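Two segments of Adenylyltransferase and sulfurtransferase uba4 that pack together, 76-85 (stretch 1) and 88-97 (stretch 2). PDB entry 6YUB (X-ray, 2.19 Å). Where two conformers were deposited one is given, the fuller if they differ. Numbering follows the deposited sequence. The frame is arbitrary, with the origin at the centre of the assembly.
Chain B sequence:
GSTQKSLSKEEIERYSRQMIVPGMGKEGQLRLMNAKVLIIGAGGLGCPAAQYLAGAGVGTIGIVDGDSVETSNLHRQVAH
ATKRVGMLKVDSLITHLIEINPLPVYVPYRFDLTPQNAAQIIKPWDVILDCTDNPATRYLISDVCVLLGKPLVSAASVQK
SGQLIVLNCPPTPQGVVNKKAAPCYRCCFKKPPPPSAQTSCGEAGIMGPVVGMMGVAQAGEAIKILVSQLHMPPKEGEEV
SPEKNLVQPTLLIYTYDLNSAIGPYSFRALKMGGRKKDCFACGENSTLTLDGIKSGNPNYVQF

Stretch 1, residues 76-85: RQVAHATKRV
Stretch 2 (88-97) LKVDSLITHL

An irregular segment, 76-85, packs along one side of a helix that begins at Lys-89 and runs on past Leu-97, burying 450 Å² in total; the register is set by CA-CA distances of 5.8 Å for Ala-79 to Leu-93 and 5.9 Å for His-80 to Ser-92. Leu-88 occupies the N-cap position, its side chain (m, t) pointing away, and its O accepts from Ser-92 N at 2.9 Å. The CA-to-CB bond of Lys-89 (m, t, m, t) points sideways relative to stretch 1; its CD lies 3.6 Å from Gln-77 OE1, and its O, already accepting from Leu-93 N at 2.8 Å, sits 3.4 Å from His-80 CE1 at the ring edge. Gln-77 (m, t) begins a type I turn ending at His-80 and closed by His-80 N to Gln-77 O, 3.2 Å; Ala-79 and His-80, within it, lie against the helix. Val-90 (p) points away and Asp-91 (m) makes no contact. Ser-92 (t), directed toward stretch 1, is the polar centre: its OG accepts from Arg-84 NE at 2.6 Å, nearly linear at 171°, and shares a 3.0 Å hydrogen bond with His-80 ND1. His-80 (m, chi2 -44°) starts sideways, but its ring end comes nearer the helix. Arg-84 (m, t, m, chi4 -89°) points toward it, its backbone held by Arg-84 N to Ala-81 O, 3.1 Å. Leu-93 (t, p) supplies the apolar contact, its CD1 3.4 Å from Ala-79 CB. Ile-94 (m, t) is out of reach. Thr-95 (m) turns its OG1 back to Asp-91 O, 2.9 Å, while its CG2 covers one face of the Arg-84 guanidinium, 3.8 Å from NH1. His-96 (t, chi2 58°) points toward stretch 1, with CB 3.5 Å from Ala-79 O and CD2 3.9 Å from Ala-79 CB. Leu-97 (m, t) makes no contact, but its N bonds Leu-93 O at 2.9 Å, continuing the helix.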

# COMPACT_ATOMS: atom_id res chain seq x y z
N ARG B 76 -2.98 -5.13 14.42
CA ARG B 76 -3.62 -4.78 13.17
C ARG B 76 -4.91 -4.00 13.33
O ARG B 76 -5.30 -3.29 12.40
CB ARG B 76 -3.92 -6.05 12.35
CG ARG B 76 -4.96 -6.97 12.98
CD ARG B 76 -5.28 -8.19 12.10
NE ARG B 76 -6.67 -8.62 12.29
CZ ARG B 76 -7.63 -8.53 11.38
NH1 ARG B 76 -7.37 -8.05 10.17
NH2 ARG B 76 -8.85 -8.95 11.66
N GLN B 77 -5.58 -4.10 14.48
CA GLN B 77 -6.82 -3.37 14.74
C GLN B 77 -6.51 -2.18 15.65
O GLN B 77 -6.85 -2.15 16.83
CB GLN B 77 -7.86 -4.31 15.35
CG GLN B 77 -7.99 -5.63 14.60
CD GLN B 77 -9.12 -6.50 15.13
OE1 GLN B 77 -9.72 -6.22 16.17
NE2 GLN B 77 -9.41 -7.58 14.40
N VAL B 78 -5.86 -1.18 15.05
CA VAL B 78 -5.27 -0.09 15.82
C VAL B 78 -6.27 0.94 16.31
O VAL B 78 -5.89 1.85 17.05
CB VAL B 78 -4.19 0.62 14.98
CG1 VAL B 78 -3.11 -0.37 14.56
CG2 VAL B 78 -4.80 1.30 13.76
N ALA B 79 -7.54 0.82 15.93
CA ALA B 79 -8.57 1.69 16.49
C ALA B 79 -9.05 1.22 17.86
O ALA B 79 -9.82 1.93 18.51
CB ALA B 79 -9.77 1.78 15.54
N HIS B 80 -8.59 0.06 18.32
CA HIS B 80 -8.97 -0.48 19.62
C HIS B 80 -7.91 -0.15 20.66
O HIS B 80 -6.80 0.30 20.34
CB HIS B 80 -9.18 -2.00 19.52
CG HIS B 80 -10.29 -2.40 18.60
ND1 HIS B 80 -11.52 -1.76 18.59
CD2 HIS B 80 -10.36 -3.37 17.65
CE1 HIS B 80 -12.29 -2.32 17.68
NE2 HIS B 80 -11.62 -3.30 17.10
N ALA B 81 -8.27 -0.37 21.92
CA ALA B 81 -7.40 -0.05 23.04
C ALA B 81 -7.21 -1.29 23.91
O ALA B 81 -8.06 -2.19 23.93
CB ALA B 81 -7.97 1.09 23.89
N THR B 82 -6.08 -1.33 24.62
CA THR B 82 -5.81 -2.45 25.51
C THR B 82 -6.82 -2.52 26.65
O THR B 82 -7.22 -3.61 27.07
CB THR B 82 -4.38 -2.34 26.06
OG1 THR B 82 -3.45 -2.37 24.98
CG2 THR B 82 -4.08 -3.49 27.02
N LYS B 83 -7.24 -1.36 27.17
CA LYS B 83 -8.21 -1.33 28.25
C LYS B 83 -9.62 -1.67 27.78
O LYS B 83 -10.50 -1.85 28.62
CB LYS B 83 -8.21 0.04 28.93
CG LYS B 83 -6.87 0.45 29.50
N ARG B 84 -9.84 -1.77 26.47
CA ARG B 84 -11.14 -2.15 25.94
C ARG B 84 -11.19 -3.61 25.49
O ARG B 84 -12.16 -4.02 24.85
CB ARG B 84 -11.53 -1.22 24.78
CG ARG B 84 -11.66 0.23 25.20
CD ARG B 84 -12.53 1.03 24.24
NE ARG B 84 -11.89 1.24 22.95
CZ ARG B 84 -11.11 2.28 22.66
NH1 ARG B 84 -10.85 3.21 23.57
NH2 ARG B 84 -10.58 2.39 21.45
N VAL B 85 -10.16 -4.39 25.81
CA VAL B 85 -10.20 -5.82 25.55
C VAL B 85 -11.38 -6.44 26.28
O VAL B 85 -11.62 -6.16 27.46
CB VAL B 85 -8.87 -6.48 25.95
CG1 VAL B 85 -9.01 -7.99 25.96
CG2 VAL B 85 -7.76 -6.05 25.01
N LEU B 88 -17.17 -5.27 22.99
CA LEU B 88 -17.56 -5.43 21.59
C LEU B 88 -16.70 -4.54 20.70
O LEU B 88 -16.45 -3.37 21.01
CB LEU B 88 -19.03 -5.08 21.42
CG LEU B 88 -20.05 -6.02 22.05
CD1 LEU B 88 -21.47 -5.50 21.84
CD2 LEU B 88 -19.91 -7.43 21.49
N LYS B 89 -16.24 -5.12 19.58
CA LYS B 89 -15.44 -4.34 18.64
C LYS B 89 -16.18 -3.10 18.17
O LYS B 89 -15.60 -2.01 18.10
CB LYS B 89 -15.05 -5.22 17.45
CG LYS B 89 -14.05 -6.32 17.78
CD LYS B 89 -13.26 -6.75 16.55
CE LYS B 89 -13.97 -7.86 15.79
NZ LYS B 89 -13.45 -7.98 14.39
N VAL B 90 -17.47 -3.24 17.85
CA VAL B 90 -18.24 -2.12 17.34
C VAL B 90 -18.25 -0.96 18.34
O VAL B 90 -18.13 0.21 17.95
CB VAL B 90 -19.67 -2.57 16.99
CG1 VAL B 90 -20.39 -3.11 18.22
CG2 VAL B 90 -20.45 -1.43 16.36
N ASP B 91 -18.39 -1.27 19.63
CA ASP B 91 -18.41 -0.22 20.65
C ASP B 91 -17.03 0.37 20.87
O ASP B 91 -16.89 1.58 21.05
CB ASP B 91 -18.97 -0.78 21.96
CG ASP B 91 -20.47 -1.03 21.90
OD1 ASP B 91 -21.20 -0.18 21.34
OD2 ASP B 91 -20.92 -2.07 22.41
N SER B 92 -15.99 -0.47 20.87
CA SER B 92 -14.63 0.03 21.04
C SER B 92 -14.21 0.90 19.87
O SER B 92 -13.52 1.91 20.05
CB SER B 92 -13.66 -1.14 21.21
OG SER B 92 -12.32 -0.70 21.24
N LEU B 93 -14.61 0.53 18.65
CA LEU B 93 -14.26 1.31 17.48
C LEU B 93 -14.97 2.65 17.47
O LEU B 93 -14.36 3.68 17.17
CB LEU B 93 -14.59 0.52 16.21
CG LEU B 93 -14.47 1.27 14.89
CD1 LEU B 93 -13.11 1.93 14.77
CD2 LEU B 93 -14.71 0.33 13.70
N ILE B 94 -16.27 2.65 17.79
CA ILE B 94 -17.03 3.89 17.81
C ILE B 94 -16.50 4.83 18.89
O ILE B 94 -16.56 6.06 18.74
CB ILE B 94 -18.53 3.60 18.00
CG1 ILE B 94 -19.10 2.98 16.73
CG2 ILE B 94 -19.28 4.87 18.39
CD1 ILE B 94 -20.48 2.38 16.87
N THR B 95 -15.96 4.28 19.98
CA THR B 95 -15.36 5.13 21.00
C THR B 95 -14.24 5.97 20.41
O THR B 95 -14.12 7.16 20.71
CB THR B 95 -14.84 4.29 22.17
OG1 THR B 95 -15.94 3.65 22.84
CG2 THR B 95 -14.08 5.16 23.16
N HIS B 96 -13.41 5.36 19.56
CA HIS B 96 -12.31 6.09 18.93
C HIS B 96 -12.80 7.00 17.81
O HIS B 96 -12.27 8.09 17.61
CB HIS B 96 -11.27 5.10 18.39
CG HIS B 96 -10.12 5.74 17.68
ND1 HIS B 96 -9.30 6.67 18.28
CD2 HIS B 96 -9.65 5.58 16.42
CE1 HIS B 96 -8.38 7.06 17.42
NE2 HIS B 96 -8.57 6.41 16.29
N LEU B 97 -13.82 6.57 17.06
CA LEU B 97 -14.38 7.43 16.03
C LEU B 97 -14.96 8.70 16.64
O LEU B 97 -14.76 9.80 16.12
CB LEU B 97 -15.45 6.68 15.23
CG LEU B 97 -15.00 5.40 14.52
CD1 LEU B 97 -16.18 4.77 13.78
CD2 LEU B 97 -13.86 5.67 13.56